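BtGH115A (Bacteroides thetaiotaomicron, PDB 5BY3) is a family GH115 glycoside hydrolase, a 4-O-methyl-alpha-glucuronidase with specificity for decorated arabinogalactans. Local coordinates at residues Phe223-Ile237 / Asp278-Tyr290. Residues are numbered along the deposited sequence; the frame is centred on the assembly and turned at random.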
loop_
_atom_site.group_PDB
_atom_site.type_symbol
_atom_site.label_atom_id
_atom_site.label_comp_id
_atom_site.label_asym_id
_atom_site.label_seq_id
_atom_site.Cartn_x
_atom_site.Cartn_y
_atom_site.Cartn_z
ATOM N N PHE A 223 -17.194 14.243 7.903
ATOM C CA PHE A 223 -17.601 15.646 7.870
ATOM C C PHE A 223 -18.861 15.919 8.685
ATOM O O PHE A 223 -19.300 17.068 8.818
ATOM C CB PHE A 223 -17.778 16.083 6.432
ATOM C CG PHE A 223 -16.494 16.409 5.725
ATOM C CD1 PHE A 223 -15.698 17.488 6.142
ATOM C CD2 PHE A 223 -16.115 15.692 4.594
ATOM C CE1 PHE A 223 -14.528 17.831 5.469
ATOM C CE2 PHE A 223 -14.952 16.032 3.902
ATOM C CZ PHE A 223 -14.160 17.104 4.337
ATOM N N LEU A 224 -19.429 14.839 9.211
ATOM C CA LEU A 224 -20.522 14.856 10.185
ATOM C C LEU A 224 -20.009 14.605 11.601
ATOM O O LEU A 224 -20.796 14.258 12.485
ATOM C CB LEU A 224 -21.572 13.787 9.816
ATOM C CG LEU A 224 -22.389 14.110 8.566
ATOM C CD1 LEU A 224 -23.573 13.170 8.424
ATOM C CD2 LEU A 224 -22.835 15.568 8.627
ATOM N N THR A 225 -18.694 14.752 11.802
ATOM C CA THR A 225 -18.065 14.522 13.103
ATOM C C THR A 225 -17.515 15.853 13.532
ATOM O O THR A 225 -16.764 16.483 12.797
ATOM C CB THR A 225 -16.933 13.463 13.053
ATOM O OG1 THR A 225 -17.412 12.253 12.442
ATOM C CG2 THR A 225 -16.375 13.154 14.462
ATOM N N LYS A 226 -17.892 16.282 14.725
ATOM C CA LYS A 226 -17.449 17.558 15.237
ATOM C C LYS A 226 -15.932 17.529 15.563
ATOM O O LYS A 226 -15.457 16.680 16.324
ATOM C CB LYS A 226 -18.341 17.954 16.433
ATOM C CG LYS A 226 -17.899 19.157 17.251
ATOM C CD LYS A 226 -18.372 20.464 16.643
ATOM C CE LYS A 226 -18.405 21.555 17.707
ATOM N NZ LYS A 226 -17.937 22.832 17.110
ATOM N N GLY A 227 -15.202 18.457 14.958
ATOM C CA GLY A 227 -13.767 18.619 15.172
ATOM C C GLY A 227 -12.926 18.236 13.967
ATOM O O GLY A 227 -11.905 18.882 13.664
ATOM N N ASN A 228 -13.394 17.212 13.261
ATOM C CA ASN A 228 -12.615 16.508 12.246
ATOM C C ASN A 228 -12.143 17.412 11.129
ATOM O O ASN A 228 -10.938 17.439 10.812
ATOM C CB ASN A 228 -13.405 15.315 11.706
ATOM C CG ASN A 228 -13.335 14.089 12.607
ATOM O OD1 ASN A 228 -13.769 13.002 12.205
ATOM N ND2 ASN A 228 -12.776 14.240 13.817
ATOM N N ARG A 229 -13.084 18.172 10.573
ATOM C CA ARG A 229 -12.827 19.114 9.497
ATOM C C ARG A 229 -11.767 20.165 9.914
ATOM O O ARG A 229 -10.764 20.395 9.188
ATOM C CB ARG A 229 -14.156 19.745 9.090
ATOM C CG ARG A 229 -14.116 20.680 7.898
ATOM C CD ARG A 229 -15.454 21.384 7.698
ATOM N NE ARG A 229 -15.903 22.088 8.899
ATOM C CZ ARG A 229 -15.478 23.292 9.283
ATOM N NH1 ARG A 229 -14.584 23.957 8.555
ATOM N NH2 ARG A 229 -15.949 23.836 10.408
ATOM N N GLU A 230 -11.951 20.738 11.105
ATOM C CA GLU A 230 -11.002 21.714 11.694
ATOM C C GLU A 230 -9.613 21.114 12.025
ATOM O O GLU A 230 -8.578 21.790 11.842
ATOM C CB GLU A 230 -11.626 22.406 12.915
ATOM C CG GLU A 230 -12.930 23.174 12.612
ATOM C CD GLU A 230 -14.225 22.436 13.024
ATOM O OE1 GLU A 230 -14.431 21.220 12.712
ATOM O OE2 GLU A 230 -15.070 23.103 13.673
ATOM N N ALA A 231 -9.594 19.846 12.468
ATOM C CA ALA A 231 -8.334 19.099 12.696
ATOM C C ALA A 231 -7.528 18.951 11.401
ATOM O O ALA A 231 -6.306 19.127 11.373
ATOM C CB ALA A 231 -8.623 17.733 13.314
ATOM N N ALA A 232 -8.228 18.637 10.325
ATOM C CA ALA A 232 -7.618 18.526 9.010
ATOM C C ALA A 232 -7.035 19.864 8.531
ATOM O O ALA A 232 -5.994 19.889 7.852
ATOM C CB ALA A 232 -8.645 17.998 8.020
ATOM N N LYS A 233 -7.706 20.963 8.884
ATOM C CA LYS A 233 -7.203 22.296 8.574
ATOM C C LYS A 233 -5.935 22.604 9.389
ATOM O O LYS A 233 -4.985 23.186 8.868
ATOM C CB LYS A 233 -8.299 23.354 8.805
ATOM C CG LYS A 233 -8.093 24.704 8.117
ATOM C CD LYS A 233 -8.892 25.783 8.841
ATOM C CE LYS A 233 -9.169 26.980 7.948
ATOM N NZ LYS A 233 -10.421 26.816 7.146
ATOM N N LYS A 234 -5.927 22.191 10.656
ATOM C CA LYS A 234 -4.786 22.403 11.564
ATOM C C LYS A 234 -3.528 21.698 11.043
ATOM O O LYS A 234 -2.430 22.288 11.066
ATOM C CB LYS A 234 -5.143 21.932 12.985
ATOM C CG LYS A 234 -4.268 22.518 14.085
ATOM C CD LYS A 234 -4.004 21.529 15.224
ATOM C CE LYS A 234 -3.139 22.146 16.325
ATOM N NZ LYS A 234 -1.798 22.623 15.868
ATOM N N TYR A 235 -3.719 20.473 10.521
ATOM C CA TYR A 235 -2.652 19.593 10.018
ATOM C C TYR A 235 -2.375 19.705 8.519
ATOM O O TYR A 235 -1.413 19.114 8.029
ATOM C CB TYR A 235 -2.914 18.123 10.417
ATOM C CG TYR A 235 -2.617 17.832 11.866
ATOM C CD1 TYR A 235 -3.459 18.309 12.901
ATOM C CD2 TYR A 235 -1.500 17.093 12.223
ATOM C CE1 TYR A 235 -3.160 18.081 14.218
ATOM C CE2 TYR A 235 -1.220 16.836 13.546
ATOM C CZ TYR A 235 -2.037 17.331 14.543
ATOM O OH TYR A 235 -1.721 17.085 15.881
ATOM N N GLY A 236 -3.209 20.443 7.782
ATOM C CA GLY A 236 -2.921 20.811 6.367
ATOM C C GLY A 236 -3.023 19.637 5.416
ATOM O O GLY A 236 -2.196 19.498 4.509
ATOM N N ILE A 237 -4.036 18.796 5.635
ATOM C CA ILE A 237 -4.229 17.551 4.917
ATOM C C ILE A 237 -5.351 17.760 3.915
ATOM O O ILE A 237 -6.428 18.235 4.259
ATOM C CB ILE A 237 -4.680 16.416 5.900
ATOM C CG1 ILE A 237 -3.604 16.090 6.979
ATOM C CG2 ILE A 237 -5.211 15.181 5.163
ATOM C CD1 ILE A 237 -2.248 15.588 6.485
ATOM N N ASP A 278 -24.843 21.251 -0.053
ATOM C CA ASP A 278 -24.731 21.680 1.334
ATOM C C ASP A 278 -23.304 21.512 1.820
ATOM O O ASP A 278 -22.791 22.346 2.565
ATOM C CB ASP A 278 -25.695 20.887 2.205
ATOM C CG ASP A 278 -27.159 21.131 1.846
ATOM O OD1 ASP A 278 -27.420 22.066 1.051
ATOM O OD2 ASP A 278 -28.038 20.393 2.387
ATOM N N ARG A 279 -22.676 20.428 1.345
ATOM C CA ARG A 279 -21.335 20.012 1.726
ATOM C C ARG A 279 -20.260 20.901 1.103
ATOM O O ARG A 279 -19.405 21.394 1.810
ATOM C CB ARG A 279 -21.123 18.535 1.349
ATOM C CG ARG A 279 -19.689 18.032 1.361
ATOM C CD ARG A 279 -19.026 18.063 2.744
ATOM N NE ARG A 279 -19.925 17.723 3.839
ATOM C CZ ARG A 279 -20.278 16.491 4.158
ATOM N NH1 ARG A 279 -19.811 15.450 3.467
ATOM N NH2 ARG A 279 -21.094 16.290 5.166
ATOM N N VAL A 280 -20.298 21.071 -0.216
ATOM C CA VAL A 280 -19.437 22.027 -0.911
ATOM C C VAL A 280 -19.480 23.426 -0.258
ATOM O O VAL A 280 -18.450 24.071 -0.175
ATOM C CB VAL A 280 -19.800 22.106 -2.397
ATOM C CG1 VAL A 280 -18.767 22.887 -3.194
ATOM C CG2 VAL A 280 -19.954 20.712 -2.972
ATOM N N LYS A 281 -20.657 23.854 0.225
ATOM C CA LYS A 281 -20.835 25.108 0.962
ATOM C C LYS A 281 -19.962 25.184 2.212
ATOM O O LYS A 281 -19.244 26.168 2.401
ATOM C CB LYS A 281 -22.302 25.328 1.366
ATOM C CG LYS A 281 -23.206 25.917 0.301
ATOM C CD LYS A 281 -24.419 26.584 0.942
ATOM C CE LYS A 281 -25.509 26.859 -0.090
ATOM N NZ LYS A 281 -26.757 27.455 0.481
ATOM N N GLU A 282 -20.003 24.153 3.054
ATOM C CA GLU A 282 -19.326 24.215 4.368
ATOM C C GLU A 282 -17.799 23.968 4.344
ATOM O O GLU A 282 -17.116 24.122 5.368
ATOM C CB GLU A 282 -20.018 23.281 5.363
ATOM C CG GLU A 282 -19.876 21.814 5.015
ATOM C CD GLU A 282 -20.468 20.888 6.062
ATOM O OE1 GLU A 282 -21.075 21.365 7.049
ATOM O OE2 GLU A 282 -20.322 19.663 5.884
ATOM N N VAL A 283 -17.281 23.633 3.162
ATOM C CA VAL A 283 -15.970 23.029 2.979
ATOM C C VAL A 283 -15.158 23.741 1.871
ATOM O O VAL A 283 -14.039 23.333 1.571
ATOM C CB VAL A 283 -16.190 21.484 2.757
ATOM C CG1 VAL A 283 -15.733 20.930 1.408
ATOM C CG2 VAL A 283 -15.719 20.659 3.945
ATOM N N ALA A 284 -15.706 24.819 1.298
ATOM C CA ALA A 284 -15.122 25.542 0.128
ATOM C C ALA A 284 -13.795 26.336 0.328
ATOM O O ALA A 284 -13.033 26.551 -0.631
ATOM C CB ALA A 284 -16.178 26.448 -0.500
ATOM N N GLY A 285 -13.539 26.800 1.551
ATOM C CA GLY A 285 -12.279 27.479 1.858
ATOM C C GLY A 285 -11.383 26.543 2.637
ATOM O O GLY A 285 -11.001 26.825 3.781
ATOM N N GLN A 286 -11.077 25.406 2.017
ATOM C CA GLN A 286 -10.406 24.310 2.695
ATOM C C GLN A 286 -9.735 23.406 1.677
ATOM O O GLN A 286 -10.196 23.283 0.545
ATOM C CB GLN A 286 -11.402 23.531 3.555
ATOM C CG GLN A 286 -10.774 22.616 4.591
ATOM C CD GLN A 286 -11.679 22.322 5.783
ATOM O OE1 GLN A 286 -12.821 22.795 5.883
ATOM N NE2 GLN A 286 -11.158 21.543 6.707
ATOM N N GLU A 287 -8.631 22.802 2.103
ATOM C CA GLU A 287 -7.865 21.864 1.306
ATOM C C GLU A 287 -8.626 20.542 1.153
ATOM O O GLU A 287 -8.707 19.714 2.094
ATOM C CB GLU A 287 -6.476 21.674 1.912
ATOM C CG GLU A 287 -5.712 22.996 2.077
ATOM C CD GLU A 287 -4.625 22.933 3.138
ATOM O OE1 GLU A 287 -4.931 22.644 4.327
ATOM O OE2 GLU A 287 -3.458 23.185 2.775
ATOM N N ILE A 288 -9.210 20.404 -0.044
ATOM C CA ILE A 288 -10.086 19.304 -0.439
ATOM C C ILE A 288 -9.683 18.904 -1.831
ATOM O O ILE A 288 -9.349 19.776 -2.647
ATOM C CB ILE A 288 -11.577 19.749 -0.523
ATOM C CG1 ILE A 288 -12.059 20.392 0.795
ATOM C CG2 ILE A 288 -12.475 18.607 -1.034
ATOM C CD1 ILE A 288 -12.053 19.446 1.983
ATOM N N LEU A 289 -9.683 17.591 -2.075
ATOM C CA LEU A 289 -9.619 17.031 -3.415
ATOM C C LEU A 289 -10.984 16.449 -3.727
ATOM O O LEU A 289 -11.447 15.530 -3.022
ATOM C CB LEU A 289 -8.542 15.955 -3.548
ATOM C CG LEU A 289 -7.089 16.338 -3.240
ATOM C CD1 LEU A 289 -6.286 15.047 -3.237
ATOM C CD2 LEU A 289 -6.450 17.373 -4.170
ATOM N N TYR A 290 -11.618 17.005 -4.773
ATOM C CA TYR A 290 -13.019 16.705 -5.104
ATOM C C TYR A 290 -13.039 15.538 -6.037
ATOM O O TYR A 290 -12.493 15.631 -7.164
ATOM C CB TYR A 290 -13.709 17.930 -5.736
ATOM C CG TYR A 290 -13.924 19.029 -4.734
ATOM C CD1 TYR A 290 -15.071 19.034 -3.934
ATOM C CD2 TYR A 290 -12.952 20.026 -4.511
ATOM C CE1 TYR A 290 -15.271 20.004 -2.987
ATOM C CE2 TYR A 290 -13.164 21.019 -3.545
ATOM C CZ TYR A 290 -14.316 20.978 -2.792
ATOM O OH TYR A 290 -14.578 21.900 -1.811
#
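Gln286 meets Arg229 through two weak hydrogen bonds where two neighbouring outer helices of the TIM barrel of this GH115 enzyme meet: helix 228-235, which leads into barrel strand 238-239, and the end of helix 265-283, whose chain runs on into strand 290-291. Its amide NE2 lies 2.8 Å from the backbone O of Arg229, a weak bond bent to 121°; that carbonyl already accepts the helical N-H of Lys233. On the other branch, Arg229 NH1 reaches Gln286 OE1 over 3.4 Å, long and weak but nearly straight, with the oxygen at the edge of the guanidinium and the amide plane turned 80° from it. The Arg229 chain, with CG anti to the backbone N (chi1 -175°) and a bend at chi3, brings CG against the amide and CD alongside Val283 CG2. Lys233 NZ adds another weak bond, to Gly285 O.

Further along, Phe223 packs its ring against Val283 and Ile288, CE1 3.4 Å from Val283 CG2 and CZ close to Ile288 CD1. Arg279 comes over one face of that ring with CD, while its own guanidinium receives Phe223 CB over its centre. Every nitrogen of this guanidinium is engaged: NE gives a 2.8 Å salt-bridge hydrogen bond to the anti side of Glu282 OE2, NH1 bonds to Ala248 O, and NH2 pairs with Glu254. A leucine in place of Arg279 would probably leave the carboxylates of Glu282 and Glu254 without this shared positive mate and Phe223 CB without the flat group that covers it. Beyond the helix, backbone bonds of Glu287 and Leu289 to Met239 join the two end strands, closing the barrel, while the Glu287 carboxylate lies against positive-phi Gly236, just after helix 228-235, its OE1 touching Gly236 CA at 3.4 Å.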